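Local coordinates for cellulose-binding protein (Saccharophagus degradans, PDB 2X32) that binds a long polyisoprenoid diphosphate in its YceI-like domain and is probably involved in polyisoprenoid transport linked to plant cell wall breakdown, at residues N64-M67 / R68-F72. Numbering follows the deposited sequence.
Sequences NGRM and RDYLF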
loop_
_atom_site.group_PDB
_atom_site.type_symbol
_atom_site.label_atom_id
_atom_site.label_comp_id
_atom_site.label_asym_id
_atom_site.label_seq_id
_atom_site.Cartn_x
_atom_site.Cartn_y
_atom_site.Cartn_z
ATOM N N ASN A 64 12.305 13.133 -0.290
ATOM C CA ASN A 64 11.000 12.971 0.361
ATOM C C ASN A 64 10.118 14.163 0.102
ATOM O O ASN A 64 8.939 14.015 -0.170
ATOM C CB ASN A 64 11.118 12.788 1.874
ATOM C CG ASN A 64 11.914 11.559 2.292
ATOM O OD1 ASN A 64 11.995 10.583 1.531
ATOM N ND2 ASN A 64 12.407 11.562 3.566
ATOM N N GLY A 65 10.684 15.358 0.199
ATOM C CA GLY A 65 9.917 16.563 0.005
ATOM C C GLY A 65 9.403 16.679 -1.424
ATOM O O GLY A 65 8.249 17.059 -1.645
ATOM N N ARG A 66 10.269 16.343 -2.377
ATOM C CA ARG A 66 9.874 16.379 -3.791
ATOM C C ARG A 66 8.759 15.352 -4.019
ATOM O O ARG A 66 7.813 15.613 -4.757
ATOM C CB ARG A 66 11.065 16.112 -4.699
ATOM C CG ARG A 66 12.077 17.256 -4.702
ATOM C CD ARG A 66 13.336 16.814 -5.360
ATOM N NE ARG A 66 14.274 17.942 -5.522
ATOM C CZ ARG A 66 15.407 17.880 -6.224
ATOM N NH1 ARG A 66 15.761 16.757 -6.864
ATOM N NH2 ARG A 66 16.180 18.966 -6.312
ATOM N N MET A 67 8.852 14.171 -3.395
ATOM C CA MET A 67 7.779 13.214 -3.570
ATOM C C MET A 67 6.467 13.711 -2.946
ATOM O O MET A 67 5.403 13.586 -3.553
ATOM C CB MET A 67 8.166 11.847 -3.033
ATOM C CG MET A 67 9.205 11.116 -3.868
ATOM S SD MET A 67 9.227 9.437 -3.253
ATOM C CE MET A 67 7.694 8.832 -3.947
ATOM N N ARG A 68 6.504 14.321 -1.773
ATOM C CA ARG A 68 5.281 14.865 -1.201
ATOM C C ARG A 68 4.685 15.987 -2.022
ATOM O O ARG A 68 3.489 16.033 -2.260
ATOM C CB ARG A 68 5.521 15.340 0.234
ATOM C CG ARG A 68 5.927 14.292 1.250
ATOM C CD ARG A 68 6.133 14.862 2.655
ATOM N NE ARG A 68 7.025 16.077 2.624
ATOM C CZ ARG A 68 8.313 16.113 2.950
ATOM N NH1 ARG A 68 8.947 15.038 3.370
ATOM N NH2 ARG A 68 9.008 17.267 2.862
ATOM N N ASP A 69 5.525 16.920 -2.448
ATOM C CA ASP A 69 5.078 18.141 -3.089
ATOM C C ASP A 69 4.678 17.967 -4.544
ATOM O O ASP A 69 3.661 18.534 -4.971
ATOM C CB ASP A 69 6.174 19.201 -2.979
ATOM C CG ASP A 69 6.436 19.635 -1.522
ATOM O OD1 ASP A 69 5.593 19.352 -0.629
ATOM O OD2 ASP A 69 7.508 20.224 -1.304
ATOM N N TYR A 70 5.442 17.184 -5.269
ATOM C CA TYR A 70 5.284 17.138 -6.723
ATOM C C TYR A 70 4.814 15.830 -7.260
ATOM O O TYR A 70 4.299 15.804 -8.379
ATOM C CB TYR A 70 6.585 17.511 -7.414
ATOM C CG TYR A 70 7.116 18.814 -6.923
ATOM C CD1 TYR A 70 6.352 19.985 -6.970
ATOM C CD2 TYR A 70 8.364 18.860 -6.400
ATOM C CE1 TYR A 70 6.880 21.197 -6.490
ATOM C CE2 TYR A 70 8.882 20.018 -5.921
ATOM C CZ TYR A 70 8.154 21.169 -5.945
ATOM O OH TYR A 70 8.811 22.314 -5.473
ATOM N N LEU A 71 4.925 14.745 -6.492
ATOM C CA LEU A 71 4.408 13.461 -6.943
ATOM C C LEU A 71 3.012 13.226 -6.351
ATOM O O LEU A 71 2.016 13.251 -7.066
ATOM C CB LEU A 71 5.391 12.340 -6.688
ATOM C CG LEU A 71 4.908 10.953 -7.058
ATOM C CD1 LEU A 71 4.923 10.803 -8.573
ATOM C CD2 LEU A 71 5.762 9.906 -6.295
ATOM N N PHE A 72 2.945 12.975 -5.039
ATOM C CA PHE A 72 1.721 12.698 -4.394
ATOM C C PHE A 72 0.855 13.931 -4.237
ATOM O O PHE A 72 -0.374 13.835 -4.134
ATOM C CB PHE A 72 1.965 12.054 -3.045
ATOM C CG PHE A 72 2.706 10.747 -3.156
ATOM C CD1 PHE A 72 2.223 9.745 -4.013
ATOM C CD2 PHE A 72 3.815 10.480 -2.416
ATOM C CE1 PHE A 72 2.887 8.573 -4.141
ATOM C CE2 PHE A 72 4.499 9.296 -2.554
ATOM C CZ PHE A 72 4.063 8.349 -3.383
#
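Arg-68 folds back along its own helix over Asn-64 and Gly-65, a worked example of how a long side chain can use the turn behind it as a platform. Its backbone N donates to Asn-64 O at 2.9 Å, a regular helical bond. From there CB lies against that same oxygen, and CG comes nearer to it, with Arg-68 CG 3.3 Å from Asn-64 O. CD reaches farther out, and a bend at chi3 (-50°) turns the chain back toward the preceding turn. NE and CZ then approach Gly-65 CA, and one face of the guanidinium, toward its rim, lies over Gly-65 CA and Asn-64 O. At the tip the two nitrogens part: NH1 sits 3.5 Å from Asn-64 CB, while NH2 is 3.1 Å from Gly-65 CA. Glycine suits this position, since a CB there would crowd NH2. Were Arg-68 an alanine, the guanidinium would be gone and Gly-65 CA and the CB of Asn-64 would probably lose their cover.

One turn on, the helix widens. Met-67 O accepts two N-H groups, an almost straight bond from Phe-72 N at 2.9 Å, marking a pi-type turn, and a more bent one from Leu-71 N, which stands above the carbonyl plane. In one of its two conformers Met-67 CE, swung round by chi3 (74°), approaches Leu-71 CD2 and, at 3.5 Å, Phe-72 CE2, a detail left uncertain by the second position.

Outside the turn, Asn-64 OD1 accepts from Thr-58 N, while Met-67, Arg-68 and Phe-72 rest on Val-56 of strand 56-57. Arg-66, Tyr-70 and Leu-71 touch helix 149-158, and Leu-71 also touches the bound octaprenyl diphosphate, so helix 61-72 packs on both strand 56-57 and helix 149-158 and lends a residue to the lipid pocket.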